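Local atomic coordinates of cystathionine beta-lyases/cystathionine gamma-synthases (Corynebacterium glutamicum, PDB entry 5X5H), a protein that probably catalyses the pyridoxal-phosphate-dependent condensation of O-succinyl-L-homoserine with L-cysteine into L,L-cystathionine and succinate, a step in methionine biosynthesis. Residues A[17-20]-A[26-29]; A[30-35]-A[243-248]; A[48-53]-A[59-64]; A[8-13]-A[68-73]; A[203-208]-A[259-264]. All coordinates share one frame; numbering follows the deposited sequence.

Interaction 1: A[17-20]-A[26-29]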
# COMPACT_ATOMS: atom_id res chain seq x y z
N ALA A 17 6.18 21.75 -0.10
CA ALA A 17 6.95 22.15 1.10
C ALA A 17 7.66 21.00 1.79
O ALA A 17 8.56 21.27 2.60
CB ALA A 17 6.07 22.87 2.12
N GLY A 18 7.21 19.81 1.59
CA GLY A 18 7.76 18.63 2.23
C GLY A 18 8.81 17.83 1.52
O GLY A 18 9.58 17.11 2.19
N TYR A 19 8.79 17.90 0.27
CA TYR A 19 9.63 17.08 -0.62
C TYR A 19 9.87 17.80 -1.92
O TYR A 19 8.92 18.26 -2.54
CB TYR A 19 9.03 15.70 -0.86
CG TYR A 19 9.83 14.83 -1.83
CD1 TYR A 19 10.84 14.08 -1.37
CD2 TYR A 19 9.44 14.73 -3.15
CE1 TYR A 19 11.60 13.31 -2.24
CE2 TYR A 19 10.16 13.99 -4.12
CZ TYR A 19 11.26 13.25 -3.63
OH TYR A 19 11.99 12.52 -4.55
N GLU A 20 11.14 17.83 -2.31
CA GLU A 20 11.51 18.10 -3.66
C GLU A 20 12.21 16.88 -4.29
O GLU A 20 12.86 16.18 -3.55
CB GLU A 20 12.37 19.33 -3.75
CG GLU A 20 13.71 19.25 -3.17
CD GLU A 20 14.55 20.57 -3.39
OE1 GLU A 20 14.76 20.98 -4.52
OE2 GLU A 20 14.95 21.16 -2.38
N GLY A 26 15.52 11.24 -8.12
CA GLY A 26 14.69 12.36 -8.59
C GLY A 26 13.18 12.04 -8.75
O GLY A 26 12.47 12.69 -9.55
N SER A 27 12.68 11.01 -8.06
CA SER A 27 11.24 10.73 -8.17
C SER A 27 10.40 11.94 -7.90
O SER A 27 10.69 12.70 -6.93
CB SER A 27 10.86 9.54 -7.30
OG SER A 27 10.96 9.78 -5.95
N ILE A 28 9.31 12.13 -8.67
CA ILE A 28 8.50 13.30 -8.45
C ILE A 28 7.84 13.37 -7.08
O ILE A 28 7.71 14.46 -6.54
CB ILE A 28 7.50 13.46 -9.62
CG1 ILE A 28 6.98 14.89 -9.74
CG2 ILE A 28 6.32 12.48 -9.47
CD1 ILE A 28 8.03 15.88 -10.14
N ASN A 29 7.53 12.24 -6.51
CA ASN A 29 6.92 12.16 -5.19
C ASN A 29 7.83 11.56 -4.17
O ASN A 29 8.79 10.80 -4.56
CB ASN A 29 5.67 11.30 -5.20
CG ASN A 29 4.61 11.85 -6.04
OD1 ASN A 29 4.38 13.05 -6.19
ND2 ASN A 29 3.94 10.93 -6.78
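Tyr19 reaches over to Ser27 with its phenol, and its OH donates a hydrogen bond of 2.7 Å to Ser27 O. Its first torsion (chi1 177°) sends the ring straight out from the backbone N toward the 26-29 segment, giving the hydroxyl the full length of the side chain. The carbonyls meet the ring at its rim: Ser27 O and Ile28 O lie near the ring plane, with Ile28 O 3.5 Å from Tyr19 CE2. Tyrosine suits this place because one residue supplies both a long apolar plate and a polar tip. That tip is used twice, since Tyr19 OH is also hydrogen-bonded to the backbone N of Asp22. Ser27 puts OG between its own backbone N and carbonyl carbon (chi1 69°), from where OG donates to Asn29 O at 2.8 Å and ties Ser27 to the backbone two residues on. Gly26, with phi 81°, accepts a backbone shape that glycine adopts readily. At this junction of three subunits, Asn29 ND2 binds Ala34 O of the second and His209 O of the third. The contact folds the loop between helix 10-16 and strand 45-46 back on itself, with Gly18 against Ala62 of helix 58-70.

Interaction 2: A[30-35]-A[243-248]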
# COMPACT_ATOMS: atom_id res chain seq x y z
N THR A 30 7.64 11.86 -2.87
CA THR A 30 8.46 11.22 -1.86
C THR A 30 8.38 9.69 -1.97
O THR A 30 7.24 9.18 -2.00
CB THR A 30 8.13 11.55 -0.41
OG1 THR A 30 9.14 10.88 0.44
CG2 THR A 30 6.87 11.17 -0.05
N PRO A 31 9.45 9.00 -2.03
CA PRO A 31 9.41 7.53 -1.94
C PRO A 31 8.77 7.10 -0.62
O PRO A 31 8.81 7.87 0.38
CB PRO A 31 10.90 7.14 -1.96
CG PRO A 31 11.61 8.30 -2.65
CD PRO A 31 10.85 9.51 -2.21
N ILE A 32 8.19 5.90 -0.61
CA ILE A 32 7.62 5.26 0.55
C ILE A 32 8.72 4.42 1.17
O ILE A 32 9.07 3.34 0.57
CB ILE A 32 6.33 4.51 0.23
CG1 ILE A 32 5.33 5.51 -0.32
CG2 ILE A 32 5.81 3.88 1.51
CD1 ILE A 32 4.12 4.78 -0.93
N TYR A 33 9.35 4.86 2.26
CA TYR A 33 10.45 4.11 2.83
C TYR A 33 9.95 3.10 3.86
O TYR A 33 10.03 3.27 5.06
CB TYR A 33 11.43 5.10 3.50
CG TYR A 33 12.24 5.92 2.51
CD1 TYR A 33 13.36 5.35 1.95
CD2 TYR A 33 11.87 7.15 2.03
CE1 TYR A 33 14.10 6.03 1.04
CE2 TYR A 33 12.61 7.85 1.09
CZ TYR A 33 13.71 7.26 0.60
OH TYR A 33 14.46 7.92 -0.39
N ALA A 34 9.40 2.02 3.32
CA ALA A 34 8.92 0.91 4.14
C ALA A 34 9.99 -0.03 4.62
O ALA A 34 10.24 -1.11 4.09
CB ALA A 34 7.78 0.14 3.40
N SER A 35 10.71 0.55 5.58
CA SER A 35 11.88 -0.02 6.20
C SER A 35 11.84 0.34 7.62
O SER A 35 11.60 1.55 7.93
CB SER A 35 13.20 0.46 5.63
OG SER A 35 13.45 0.03 4.31
N ASP A 243 0.62 5.34 5.59
CA ASP A 243 -0.39 6.34 6.00
C ASP A 243 0.19 7.72 5.82
O ASP A 243 -0.52 8.64 5.38
CB ASP A 243 -0.78 6.10 7.43
CG ASP A 243 -1.78 4.92 7.55
OD1 ASP A 243 -2.14 4.25 6.54
OD2 ASP A 243 -2.21 4.73 8.70
N ALA A 244 1.45 7.99 6.18
CA ALA A 244 2.02 9.34 6.03
C ALA A 244 2.08 9.71 4.55
O ALA A 244 1.83 10.89 4.20
CB ALA A 244 3.41 9.39 6.57
N TYR A 245 2.34 8.77 3.65
CA TYR A 245 2.28 9.05 2.21
C TYR A 245 0.86 9.39 1.78
O TYR A 245 0.66 10.41 1.07
CB TYR A 245 2.76 7.80 1.39
CG TYR A 245 2.65 8.10 -0.09
CD1 TYR A 245 3.58 8.84 -0.72
CD2 TYR A 245 1.56 7.64 -0.80
CE1 TYR A 245 3.49 9.20 -2.02
CE2 TYR A 245 1.39 8.01 -2.13
CZ TYR A 245 2.37 8.83 -2.72
OH TYR A 245 2.23 9.27 -4.08
N LEU A 246 -0.12 8.61 2.20
CA LEU A 246 -1.53 8.85 1.83
C LEU A 246 -2.06 10.17 2.36
O LEU A 246 -2.83 10.88 1.69
CB LEU A 246 -2.44 7.70 2.22
CG LEU A 246 -2.20 6.46 1.36
CD1 LEU A 246 -2.99 5.40 2.10
CD2 LEU A 246 -2.64 6.67 -0.07
N THR A 247 -1.72 10.48 3.61
CA THR A 247 -2.08 11.75 4.21
C THR A 247 -1.52 12.90 3.36
O THR A 247 -2.23 13.89 3.05
CB THR A 247 -1.68 11.88 5.67
OG1 THR A 247 -2.24 10.78 6.45
CG2 THR A 247 -2.08 13.24 6.28
N ALA A 248 -0.21 12.88 3.11
CA ALA A 248 0.39 13.93 2.28
C ALA A 248 -0.18 13.98 0.91
O ALA A 248 -0.32 15.06 0.35
CB ALA A 248 1.88 13.71 2.25
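Ile32 stands in a loop that makes two inverse gamma turns in succession, centred on Tyr33 and Ala34 and each closed by a weak backbone bond, yet it still lays a methyl on the face of Tyr245, which belongs to a regular helix. Ile32 CD1 sits 4.0 Å from the ring centroid, 24° off the ring normal, a CH-pi contact displaced toward the rim nearest CG. The two side chains cross at about a right angle, and the inner methylene shares the load, with Ile32 CG1 3.7 Å from Tyr245 CG. Isoleucine fits because its longer branch, turned opposite its own carbonyl carbon (chi1 -59°), can lie over the ring. Tyr245 holds its ring opposite its backbone N (chi1 178°) and so projects it from helix 241-251 to meet the loop.

In this fold-type I PLP enzyme of the trans-sulfuration family the loop before strand 45-46 reaches toward a neighbouring copy, where the Tyr33 ring meets Tyr25 of the second subunit edge-to-face. Tyr245 OH is held by Asp211 of the third subunit, so its ring serves the loop while its hydroxyl serves the tetramer.

Thr30 runs alongside the same ring in the opposite sense, its CG2 4.1 Å from Tyr245 CD1, and Thr30 O lies obliquely 3.8 Å from Tyr245 CE1. Within the helix, Thr247 OG1 donates back to Asp243 O, four residues earlier, at 2.9 Å, approaching from above the carbonyl plane; Thr247 N binds that same oxygen. This tucks the threonine hydroxyl against the helix backbone, while its methyl CG2 rests on Leu63 of helix 58-70.

Interaction 3: A[48-53]-A[59-64]. With PLP (pyridoxal-5'-phosphate), chain B.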
# COMPACT_ATOMS: atom_id res chain seq x y z
N LYS A 48 22.41 9.24 6.43
CA LYS A 48 21.80 10.52 6.06
C LYS A 48 20.66 10.87 7.08
O LYS A 48 19.54 11.19 6.68
CB LYS A 48 21.26 10.48 4.63
CG LYS A 48 20.98 11.88 3.99
CD LYS A 48 20.73 11.72 2.50
CE LYS A 48 19.85 12.79 1.93
NZ LYS A 48 20.66 14.00 1.99
N GLY A 49 20.99 10.76 8.35
CA GLY A 49 20.11 11.18 9.40
C GLY A 49 19.12 10.28 9.96
O GLY A 49 18.40 10.71 10.86
N TYR A 50 19.01 9.08 9.36
CA TYR A 50 17.97 8.15 9.79
C TYR A 50 18.58 6.87 10.31
O TYR A 50 19.62 6.44 9.77
CB TYR A 50 16.95 7.90 8.70
CG TYR A 50 16.20 9.16 8.37
CD1 TYR A 50 15.11 9.49 9.12
CD2 TYR A 50 16.58 10.00 7.41
CE1 TYR A 50 14.37 10.65 8.87
CE2 TYR A 50 15.89 11.20 7.19
CZ TYR A 50 14.77 11.48 7.88
OH TYR A 50 14.02 12.64 7.68
N GLU A 51 17.96 6.24 11.29
CA GLU A 51 18.42 5.04 11.96
C GLU A 51 17.32 4.00 12.14
O GLU A 51 17.60 2.79 12.03
CB GLU A 51 19.14 5.31 13.28
CG GLU A 51 18.38 6.06 14.33
CD GLU A 51 19.38 6.51 15.44
OE1 GLU A 51 20.35 5.79 15.70
OE2 GLU A 51 19.31 7.61 15.90
N TYR A 52 16.12 4.41 12.64
CA TYR A 52 15.13 3.43 13.04
C TYR A 52 13.81 4.17 12.90
O TYR A 52 13.68 5.31 13.38
CB TYR A 52 15.35 2.98 14.48
CG TYR A 52 14.43 1.89 14.91
CD1 TYR A 52 14.56 0.57 14.43
CD2 TYR A 52 13.48 2.10 15.87
CE1 TYR A 52 13.66 -0.42 14.85
CE2 TYR A 52 12.59 1.14 16.28
CZ TYR A 52 12.74 -0.15 15.82
OH TYR A 52 11.95 -1.19 16.26
N THR A 53 12.79 3.58 12.22
CA THR A 53 11.60 4.37 11.84
C THR A 53 10.82 4.94 13.01
O THR A 53 10.32 6.02 12.89
CB THR A 53 10.81 3.48 10.89
OG1 THR A 53 11.48 3.54 9.62
CG2 THR A 53 9.33 3.94 10.70
N THR A 59 9.74 9.57 4.89
CA THR A 59 8.38 9.67 4.35
C THR A 59 7.48 10.38 5.36
O THR A 59 6.68 11.23 4.98
CB THR A 59 7.80 8.32 4.00
OG1 THR A 59 8.67 7.58 3.11
CG2 THR A 59 6.40 8.44 3.43
N ILE A 60 7.69 10.11 6.63
CA ILE A 60 6.91 10.77 7.73
C ILE A 60 7.38 12.21 7.85
O ILE A 60 6.55 13.15 7.94
CB ILE A 60 7.09 9.99 9.05
CG1 ILE A 60 6.63 8.56 8.86
CG2 ILE A 60 6.38 10.72 10.19
CD1 ILE A 60 6.86 7.64 10.07
N VAL A 61 8.66 12.47 7.81
CA VAL A 61 9.18 13.85 7.94
C VAL A 61 8.69 14.72 6.80
O VAL A 61 8.35 15.90 7.00
CB VAL A 61 10.72 13.83 8.05
CG1 VAL A 61 11.27 15.25 7.92
CG2 VAL A 61 11.09 13.23 9.37
N ALA A 62 8.52 14.18 5.60
CA ALA A 62 7.94 14.96 4.49
C ALA A 62 6.57 15.50 4.83
O ALA A 62 6.25 16.70 4.60
CB ALA A 62 7.96 14.19 3.16
N LEU A 63 5.73 14.64 5.38
CA LEU A 63 4.40 15.07 5.85
C LEU A 63 4.45 16.15 6.92
O LEU A 63 3.78 17.22 6.80
CB LEU A 63 3.61 13.89 6.33
CG LEU A 63 2.28 14.21 7.03
CD1 LEU A 63 1.29 14.94 6.14
CD2 LEU A 63 1.72 13.00 7.66
N GLU A 64 5.27 15.91 7.91
CA GLU A 64 5.46 16.84 9.03
C GLU A 64 5.86 18.20 8.58
O GLU A 64 5.30 19.26 8.97
CB GLU A 64 6.58 16.30 9.96
CG GLU A 64 6.12 15.08 10.73
CD GLU A 64 7.18 14.41 11.62
OE1 GLU A 64 8.43 14.68 11.40
OE2 GLU A 64 6.83 13.57 12.49
N1 PLP B . 11.02 -4.95 23.39
C2 PLP B . 12.07 -5.52 22.83
C2A PLP B . 12.59 -6.76 23.47
C3 PLP B . 12.52 -5.08 21.63
O3 PLP B . 13.59 -5.65 20.98
C4 PLP B . 11.94 -3.96 20.99
C4A PLP B . 12.47 -3.50 19.69
C5 PLP B . 10.93 -3.26 21.68
C6 PLP B . 10.50 -3.82 22.87
C5A PLP B . 10.30 -1.96 21.17
O4P PLP B . 9.43 -2.20 20.01
P PLP B . 9.26 -1.09 18.90
O1P PLP B . 10.64 -0.79 18.34
O2P PLP B . 8.31 -1.82 17.97
O3P PLP B . 8.60 0.13 19.54
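Tyr50 turns the edge of its ring toward Val61, in a loop that runs on to Tyr52 and a cofactor site shared between subunits, as in other trans-sulfuration enzymes. The two side chains cross obliquely, and the phenol end does the touching: Tyr50 OH lies 3.4 Å from Val61 CG2, a methyl near the ring plane. Tyr50 directs its ring opposite its carbonyl carbon (chi1 -64°), toward helix 58-70, where a beta-branched valine offers a compact apolar surface. The Tyr50 ring also meets that of Tyr25 of the second subunit, planes steeply inclined. Farther along, Thr53 CG2 makes a loose methyl contact with Ile60 CD1 at 4.5 Å, while Thr53 OG1 is bonded to Ser35 O. Between these two, the chain serves other sites: Glu51 joins Phe38 and Gln40 in binding a magnesium ion, and Tyr52 extends opposite its backbone N (chi1 -175°) toward the pyridoxal phosphate of the fourth subunit. Arg54 NE reaches the same cofactor. The phosphate oxygen O1P lies at the edge of the Tyr52 ring, in its plane, and Tyr52 OH donates to it over a very short 2.5 Å.

Interaction 4: A[8-13]-A[68-73]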
# COMPACT_ATOMS: atom_id res chain seq x y z
N GLN A 8 5.69 31.73 -0.69
CA GLN A 8 4.90 30.92 -1.70
C GLN A 8 3.55 30.77 -1.15
O GLN A 8 3.37 30.81 0.09
CB GLN A 8 5.44 29.53 -1.93
CG GLN A 8 6.87 29.46 -2.47
CD GLN A 8 7.05 29.92 -3.92
OE1 GLN A 8 7.39 31.08 -4.15
NE2 GLN A 8 6.95 29.00 -4.89
N GLY A 9 2.60 30.50 -2.03
CA GLY A 9 1.23 30.36 -1.63
C GLY A 9 0.89 29.01 -1.00
O GLY A 9 1.68 28.08 -0.98
N PHE A 10 -0.30 28.96 -0.41
CA PHE A 10 -0.76 27.76 0.33
C PHE A 10 -0.86 26.54 -0.57
O PHE A 10 -0.40 25.47 -0.15
CB PHE A 10 -2.15 28.04 0.92
CG PHE A 10 -2.66 26.96 1.82
CD1 PHE A 10 -3.21 25.81 1.36
CD2 PHE A 10 -2.48 27.13 3.20
CE1 PHE A 10 -3.61 24.81 2.30
CE2 PHE A 10 -2.88 26.13 4.09
CZ PHE A 10 -3.44 24.99 3.63
N SER A 11 -1.45 26.68 -1.76
CA SER A 11 -1.53 25.56 -2.69
C SER A 11 -0.18 25.10 -3.17
O SER A 11 0.13 23.86 -3.16
CB SER A 11 -2.40 25.84 -3.85
OG SER A 11 -3.76 25.99 -3.48
N THR A 12 0.74 26.03 -3.40
CA THR A 12 2.12 25.69 -3.71
C THR A 12 2.78 24.91 -2.65
O THR A 12 3.38 23.83 -2.87
CB THR A 12 2.89 26.93 -4.07
OG1 THR A 12 2.19 27.63 -5.09
CG2 THR A 12 4.34 26.60 -4.60
N ALA A 13 2.70 25.41 -1.41
CA ALA A 13 3.28 24.72 -0.26
C ALA A 13 2.74 23.34 0.01
O ALA A 13 3.43 22.39 0.44
CB ALA A 13 3.17 25.54 1.02
N ALA A 68 3.63 21.70 8.85
CA ALA A 68 4.28 22.80 9.55
C ALA A 68 4.26 24.04 8.62
O ALA A 68 3.85 25.18 9.06
CB ALA A 68 5.66 22.42 9.94
N ALA A 69 4.68 23.93 7.37
CA ALA A 69 4.74 25.09 6.49
C ALA A 69 3.39 25.70 6.33
O ALA A 69 3.22 26.96 6.32
CB ALA A 69 5.29 24.71 5.11
N LEU A 70 2.30 24.90 6.24
CA LEU A 70 0.92 25.40 6.00
C LEU A 70 0.41 26.15 7.23
O LEU A 70 -0.54 26.93 7.01
CB LEU A 70 0.06 24.25 5.67
CG LEU A 70 0.37 23.54 4.32
CD1 LEU A 70 -0.48 22.37 4.19
CD2 LEU A 70 0.35 24.48 3.17
N GLU A 71 0.98 25.92 8.40
CA GLU A 71 0.60 26.63 9.65
C GLU A 71 1.48 27.79 9.98
O GLU A 71 1.31 28.41 11.01
CB GLU A 71 0.50 25.62 10.79
CG GLU A 71 -0.69 24.70 10.69
CD GLU A 71 -1.98 25.31 11.22
OE1 GLU A 71 -2.15 26.55 11.35
OE2 GLU A 71 -3.02 24.56 11.32
N GLY A 72 2.47 28.06 9.12
CA GLY A 72 3.42 29.08 9.48
C GLY A 72 4.33 28.70 10.60
O GLY A 72 4.78 29.52 11.47
N ALA A 73 4.62 27.40 10.76
CA ALA A 73 5.37 26.79 11.80
C ALA A 73 6.76 26.32 11.35
O ALA A 73 6.83 25.75 10.22
CB ALA A 73 4.60 25.60 12.41
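Leu70 meets Phe10 and Ala13 where the end of helix 58-70 comes up against the start of helix 10-16. Along the second segment, Ala68 contributes backbone: its carbonyl O receives Glu71 N and Ala73 N from opposite faces of its plane. Ala69 turns its small methyl toward helix 10-16 and rests on Ala17, just past the end of that helix; two such short side chains allow a close approach. Leu70 carries the contact. With CG set opposite its carbonyl carbon (chi1 -67°), it pushes CD2 over the centre of the Phe10 ring, 3.7 Å from the centroid and only 10° off the normal, a well-centred CH-pi contact. The same methyl lies 3.7 Å from Ala13 CB and 3.5 Å from Phe10 O, nesting against one turn of the other helix. Glu71 points away and, with Leu191, belongs to a magnesium site. Gly72, with phi 70°, ends the helix in a Schellman motif: Ala73 N bonds to Ala68 O at 2.9 Å and Gly72 N to Ala69 O at 3.1 Å, a turn that glycine takes easily.

Gly9 is the N-cap of the partner helix, and Phe10 meets Tyr186 edge-to-face. The Schellman turn takes up Ala68 O and Ala69 O, and Leu70 O is bonded to Gln189 NE2. Across the two segments no hydrogen bond forms; the helices are held by dispersion and CH-pi attraction, which depend on close fit.

Interaction 5: A[203-208]-A[259-264]. With PLP (pyridoxal-5'-phosphate), chain C.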
# COMPACT_ATOMS: atom_id res chain seq x y z
N THR A 203 -6.86 12.71 10.16
CA THR A 203 -7.95 11.84 9.76
C THR A 203 -9.02 12.53 8.97
O THR A 203 -9.73 11.88 8.19
CB THR A 203 -8.54 11.25 11.06
OG1 THR A 203 -7.47 10.72 11.86
CG2 THR A 203 -9.51 10.12 10.74
N LYS A 204 -9.22 13.79 9.28
CA LYS A 204 -10.32 14.59 8.76
C LYS A 204 -9.93 15.33 7.48
O LYS A 204 -9.65 14.65 6.52
CB LYS A 204 -10.87 15.47 9.89
CG LYS A 204 -11.12 14.89 11.24
CD LYS A 204 -11.83 13.66 11.22
CE LYS A 204 -12.13 13.05 12.69
NZ LYS A 204 -12.33 13.82 13.98
N TYR A 205 -9.91 16.64 7.45
CA TYR A 205 -9.64 17.38 6.24
C TYR A 205 -8.28 17.24 5.62
O TYR A 205 -8.17 17.30 4.36
CB TYR A 205 -9.97 18.89 6.38
CG TYR A 205 -11.42 19.26 6.58
CD1 TYR A 205 -12.25 19.24 5.54
CD2 TYR A 205 -11.92 19.52 7.85
CE1 TYR A 205 -13.58 19.63 5.70
CE2 TYR A 205 -13.25 19.84 8.01
CZ TYR A 205 -14.05 19.86 6.93
OH TYR A 205 -15.41 20.23 7.07
N ILE A 206 -7.22 17.19 6.43
CA ILE A 206 -5.88 17.16 5.84
C ILE A 206 -5.70 15.92 4.93
O ILE A 206 -5.34 16.07 3.74
CB ILE A 206 -4.82 17.31 6.92
CG1 ILE A 206 -4.80 18.76 7.37
CG2 ILE A 206 -3.46 16.81 6.48
CD1 ILE A 206 -4.00 18.96 8.66
N GLY A 207 -5.98 14.72 5.41
CA GLY A 207 -6.03 13.57 4.51
C GLY A 207 -7.10 13.64 3.49
O GLY A 207 -6.87 13.36 2.33
N GLY A 208 -8.31 13.92 3.98
CA GLY A 208 -9.43 14.27 3.10
C GLY A 208 -10.22 13.20 2.42
O GLY A 208 -11.16 13.47 1.70
N ASP A 259 -12.23 24.78 -0.62
CA ASP A 259 -13.02 25.84 -1.25
C ASP A 259 -14.38 25.27 -1.69
O ASP A 259 -15.40 25.96 -1.54
CB ASP A 259 -12.31 26.42 -2.40
CG ASP A 259 -11.38 27.54 -1.96
OD1 ASP A 259 -11.72 28.30 -1.04
OD2 ASP A 259 -10.46 27.74 -2.69
N ARG A 260 -14.47 24.03 -2.15
CA ARG A 260 -15.71 23.42 -2.56
C ARG A 260 -16.53 23.05 -1.33
O ARG A 260 -17.76 23.24 -1.31
CB ARG A 260 -15.47 22.24 -3.47
CG ARG A 260 -16.73 21.62 -4.08
CD ARG A 260 -17.46 22.54 -5.00
NE ARG A 260 -16.62 23.10 -6.11
CZ ARG A 260 -16.43 22.63 -7.36
NH1 ARG A 260 -17.03 21.59 -7.81
NH2 ARG A 260 -15.55 23.26 -8.17
N HIS A 261 -15.92 22.52 -0.29
CA HIS A 261 -16.66 22.21 0.95
C HIS A 261 -17.35 23.53 1.44
O HIS A 261 -18.51 23.50 1.88
CB HIS A 261 -15.69 21.81 2.07
CG HIS A 261 -15.14 20.42 2.01
ND1 HIS A 261 -15.93 19.32 2.12
CD2 HIS A 261 -13.83 19.99 1.90
CE1 HIS A 261 -15.11 18.25 2.07
NE2 HIS A 261 -13.85 18.63 1.93
N CYS A 262 -16.64 24.64 1.44
CA CYS A 262 -17.17 25.90 2.00
C CYS A 262 -18.24 26.44 1.04
O CYS A 262 -19.31 26.85 1.53
CB CYS A 262 -16.07 26.91 2.11
SG CYS A 262 -14.91 26.58 3.46
N ASP A 263 -18.02 26.39 -0.27
CA ASP A 263 -19.08 26.79 -1.24
C ASP A 263 -20.34 26.00 -0.92
O ASP A 263 -21.46 26.57 -0.94
CB ASP A 263 -18.65 26.60 -2.67
CG ASP A 263 -17.59 27.62 -3.16
OD1 ASP A 263 -17.27 28.60 -2.49
OD2 ASP A 263 -17.09 27.30 -4.30
N ASN A 264 -20.24 24.72 -0.79
CA ASN A 264 -21.38 23.85 -0.63
C ASN A 264 -22.02 24.12 0.73
O ASN A 264 -23.26 24.19 0.81
CB ASN A 264 -20.95 22.40 -0.71
CG ASN A 264 -20.76 21.95 -2.16
OD1 ASN A 264 -21.10 22.61 -3.13
ND2 ASN A 264 -20.24 20.66 -2.30
N1 PLP C . -10.24 16.76 17.52
C2 PLP C . -11.31 16.96 16.79
C2A PLP C . -11.82 18.35 16.69
C3 PLP C . -11.79 15.95 16.02
O3 PLP C . -12.89 16.10 15.21
C4 PLP C . -11.23 14.66 16.06
C4A PLP C . -11.80 13.58 15.23
C5 PLP C . -10.19 14.42 16.98
C6 PLP C . -9.72 15.52 17.67
C5A PLP C . -9.57 13.04 17.22
O4P PLP C . -8.74 12.62 16.08
P PLP C . -8.60 11.08 15.73
O1P PLP C . -9.99 10.55 15.46
O2P PLP C . -7.69 11.20 14.52
O3P PLP C . -7.90 10.39 16.90
O HOH W 1 -12.03 16.56 1.74
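Tyr205 and His261 both set CG opposite their own carbonyl carbons (chi1 -66° and -78°), and this brings two rings from different parts of the chain together. The rings form a T-shaped, edge-to-face pair: the edge of Tyr205 points into the face of His261, with planes at 85° and centroids 5.2 Å apart. Tyr205 CE1 stands over the centre of the imidazole, 3.8 Å from His261 CD2. Histidine suits the place because its face receives the tyrosine while its rim stays polar: ND1 is bonded to Ile367 O, and NE2 meets a water at 2.8 Å in the ring plane. That water donates to Gly208 O at 3.2 Å, bridging helix 254-273 to the loop; positive phi at Gly208 is easy for glycine.

Just before Tyr205, Lys204 NZ is joined covalently to C4A of pyridoxal phosphate, at 1.4 Å, the lysine linkage by which fold-type I enzymes hold their cofactor. Thr203 OG1 donates to the phosphate O2P at 2.7 Å, and Ser201 OG is bonded to the same cofactor. The aromatic pair and its water bridge thus give the residues following the cofactor lysine a weakly polar attachment to helix 254-273, with the imidazole nitrogens both occupied.

How the interactions relate
Interactions 1, 2, 4 and 5 are buried, while interaction 3 is only partly so. Interactions 1 to 3 adjoin around the loop before strand 45-46: Tyr19 packs on Thr30, and Pro31 O takes the hydroxyl of Thr59, making the loop of interaction 2 the common neighbour of 1 and 3. Interactions 3 and 4 use successive parts of helix 58-70, the first facing a loop and the second another helix. Interaction 5 lies nearest the chain centre, about 12 Å from it centre to centre, and touches interaction 2 through Ile206 and Thr247. Chemistry follows place: a phenol-carbonyl bond within a loop in 1, methyls over ring faces in 2 and 4, a methyl at a phenol's edge in 3, and an aromatic pair with water beside the cofactor lysine in 5.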